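Local coordinates for hypothetical hydrolase (Bacteroides thetaiotaomicron, PDB 3TC9), which is of unconfirmed function but probably binds nutrients as an auxiliary protein, joining an immunoglobulin-like IPT/TIG domain to a six-bladed beta-propeller, at residues B[360-365]-B[397-402]. Sequence-based numbering, arbitrary orientation.
Sequences ENHCIR and RFNHPE. With EDO (1,2-ethanediol), chain V.
His-362 and His-400 meet in a largely buried contact between two successive blades of the beta-propeller, where the turn leading into strand 363-367 packs against the loop that enters strand 401-407. Two hydrogen bonds, one from a backbone N and one between side chains, join turn to loop, with apolar packing beside them. The backbone N of His-400 donates to ND1 of His-362 over 2.9 Å, arriving at the ring edge only 7° out of its plane, and the bond fixes how the imidazole is turned. The two histidine side chains lie side by side, pointing the same way. CE1 of His-362 comes within 3.3 Å of CD2 of His-400, the planes oblique at 32°. NE2 of His-400 donates to OE1 of Glu-360 (2.7 Å), meeting the oxygen from above the carboxylate plane in a bent bond (139°). The other ring nitrogen, ND1, is bonded to Glu-419, so both ring nitrogens are bonded to carboxylates, which limits the rotation of the imidazole. Pro-401 packs its CD 3.7 Å from CA of His-362, and CD1 of Ile-364 lies 4.3 Å from CB of Pro-401. A water links the O of His-362 to the N of Phe-398, whose ring edge also meets that O (CD2 to O 3.7 Å), while its CE2 approaches CG1 of Ile-364. His-362, with positive phi, and Cys-363 lie opposite Asp-358 as a G1 beta bulge where strands 352-358 and 363-367 join. Ile-364 and Pro-401 both touch Ile-415 of strand 412-417 and Cys-357 of strand 352-358, continuing the contact into the sheets of the two adjoining blades.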
loop_
_atom_site.group_PDB
_atom_site.type_symbol
_atom_site.label_atom_id
_atom_site.label_comp_id
_atom_site.label_asym_id
_atom_site.label_seq_id
_atom_site.Cartn_x
_atom_site.Cartn_y
_atom_site.Cartn_z
ATOM N N GLU B 360 -11.107 -12.211 26.132
ATOM C CA GLU B 360 -10.812 -12.251 27.570
ATOM C C GLU B 360 -9.399 -11.805 27.907
ATOM O O GLU B 360 -9.041 -11.751 29.087
ATOM C CB GLU B 360 -11.102 -13.624 28.189
ATOM C CG GLU B 360 -12.558 -14.074 28.128
ATOM C CD GLU B 360 -13.589 -13.201 28.815
ATOM O OE1 GLU B 360 -13.265 -12.536 29.829
ATOM O OE2 GLU B 360 -14.745 -13.207 28.339
ATOM N N ASN B 361 -8.616 -11.455 26.889
ATOM C CA ASN B 361 -7.291 -10.888 27.033
ATOM C C ASN B 361 -7.373 -9.381 26.800
ATOM O O ASN B 361 -6.366 -8.674 26.977
ATOM C CB ASN B 361 -6.309 -11.564 26.081
ATOM C CG ASN B 361 -5.799 -12.881 26.617
ATOM O OD1 ASN B 361 -5.692 -13.100 27.822
ATOM N ND2 ASN B 361 -5.459 -13.783 25.729
ATOM N N HIS B 362 -8.591 -8.896 26.417
ATOM C CA HIS B 362 -8.954 -7.475 26.166
ATOM C C HIS B 362 -7.990 -6.774 25.194
ATOM O O HIS B 362 -7.561 -5.638 25.426
ATOM C CB HIS B 362 -9.041 -6.697 27.490
ATOM C CG HIS B 362 -9.915 -7.383 28.482
ATOM N ND1 HIS B 362 -11.282 -7.308 28.396
ATOM C CD2 HIS B 362 -9.585 -8.194 29.513
ATOM C CE1 HIS B 362 -11.748 -8.042 29.392
ATOM N NE2 HIS B 362 -10.760 -8.590 30.091
ATOM N N CYS B 363 -7.677 -7.438 24.095
ATOM C CA CYS B 363 -6.735 -6.870 23.124
ATOM C C CYS B 363 -7.007 -7.374 21.699
ATOM O O CYS B 363 -7.895 -8.208 21.473
ATOM C CB CYS B 363 -5.296 -7.166 23.551
ATOM S SG CYS B 363 -4.904 -8.919 23.634
ATOM N N ILE B 364 -6.275 -6.796 20.744
ATOM C CA ILE B 364 -6.313 -7.162 19.333
ATOM C C ILE B 364 -5.017 -7.881 19.049
ATOM O O ILE B 364 -3.936 -7.364 19.370
ATOM C CB ILE B 364 -6.538 -5.959 18.356
ATOM C CG1 ILE B 364 -7.699 -5.016 18.763
ATOM C CG2 ILE B 364 -6.678 -6.447 16.902
ATOM C CD1 ILE B 364 -9.155 -5.684 18.941
ATOM N N ARG B 365 -5.121 -9.064 18.458
ATOM C CA ARG B 365 -3.953 -9.874 18.116
ATOM C C ARG B 365 -3.749 -9.894 16.615
ATOM O O ARG B 365 -4.656 -9.549 15.874
ATOM C CB ARG B 365 -4.098 -11.313 18.660
ATOM C CG ARG B 365 -4.613 -11.422 20.102
ATOM C CD ARG B 365 -3.623 -11.094 21.202
ATOM N NE ARG B 365 -2.411 -11.914 21.174
ATOM C CZ ARG B 365 -2.262 -13.089 21.770
ATOM N NH1 ARG B 365 -3.266 -13.632 22.441
ATOM N NH2 ARG B 365 -1.112 -13.732 21.696
ATOM N N ARG B 397 -6.905 0.623 26.313
ATOM C CA ARG B 397 -7.568 -0.504 26.940
ATOM C C ARG B 397 -8.933 -0.697 26.362
ATOM O O ARG B 397 -9.621 0.276 26.031
ATOM C CB ARG B 397 -7.712 -0.328 28.439
ATOM C CG ARG B 397 -6.484 -0.716 29.204
ATOM C CD ARG B 397 -6.424 0.251 30.330
ATOM N NE ARG B 397 -6.441 -0.414 31.615
ATOM C CZ ARG B 397 -6.593 0.213 32.773
ATOM N NH1 ARG B 397 -6.830 1.523 32.807
ATOM N NH2 ARG B 397 -6.533 -0.462 33.902
ATOM N N PHE B 398 -9.337 -1.972 26.277
ATOM C CA PHE B 398 -10.654 -2.443 25.837
ATOM C C PHE B 398 -11.258 -3.257 26.947
ATOM O O PHE B 398 -10.544 -3.648 27.859
ATOM C CB PHE B 398 -10.549 -3.303 24.568
ATOM C CG PHE B 398 -9.842 -2.635 23.428
ATOM C CD1 PHE B 398 -10.519 -1.755 22.585
ATOM C CD2 PHE B 398 -8.494 -2.887 23.183
ATOM C CE1 PHE B 398 -9.853 -1.138 21.517
ATOM C CE2 PHE B 398 -7.828 -2.254 22.136
ATOM C CZ PHE B 398 -8.517 -1.400 21.297
ATOM N N ASN B 399 -12.548 -3.532 26.877
ATOM C CA ASN B 399 -13.211 -4.375 27.856
ATOM C C ASN B 399 -14.133 -5.310 27.090
ATOM O O ASN B 399 -15.245 -4.949 26.730
ATOM C CB ASN B 399 -13.940 -3.551 28.905
ATOM C CG ASN B 399 -14.299 -4.336 30.120
ATOM O OD1 ASN B 399 -14.268 -5.573 30.134
ATOM N ND2 ASN B 399 -14.700 -3.617 31.158
ATOM N N HIS B 400 -13.615 -6.510 26.807
ATOM C CA HIS B 400 -14.241 -7.591 26.046
ATOM C C HIS B 400 -14.470 -7.151 24.595
ATOM O O HIS B 400 -15.628 -7.047 24.184
ATOM C CB HIS B 400 -15.548 -8.066 26.713
ATOM C CG HIS B 400 -15.352 -8.854 27.972
ATOM N ND1 HIS B 400 -16.246 -8.769 29.012
ATOM C CD2 HIS B 400 -14.376 -9.734 28.306
ATOM C CE1 HIS B 400 -15.814 -9.619 29.931
ATOM N NE2 HIS B 400 -14.683 -10.214 29.554
ATOM N N PRO B 401 -13.396 -6.831 23.813
ATOM C CA PRO B 401 -13.604 -6.522 22.377
ATOM C C PRO B 401 -14.132 -7.769 21.645
ATOM O O PRO B 401 -13.670 -8.877 21.933
ATOM C CB PRO B 401 -12.199 -6.113 21.899
ATOM C CG PRO B 401 -11.277 -6.842 22.781
ATOM C CD PRO B 401 -11.953 -6.911 24.134
ATOM N N GLU B 402 -15.128 -7.620 20.749
ATOM C CA GLU B 402 -15.699 -8.784 20.079
ATOM C C GLU B 402 -15.677 -8.667 18.570
ATOM O O GLU B 402 -15.085 -9.523 17.926
ATOM C CB GLU B 402 -17.121 -9.053 20.571
ATOM C CG GLU B 402 -17.169 -9.514 22.013
ATOM C CD GLU B 402 -18.506 -9.454 22.726
ATOM O OE1 GLU B 402 -19.367 -8.630 22.344
ATOM O OE2 GLU B 402 -18.671 -10.207 23.709
HETATM C C1 EDO V . -6.008 -14.961 30.948
HETATM O O1 EDO V . -6.082 -15.240 29.541
HETATM C C2 EDO V . -4.550 -14.932 31.399
HETATM O O2 EDO V . -4.096 -16.265 31.662
HETATM O O HOH W 1 -7.090 -3.775 27.066
#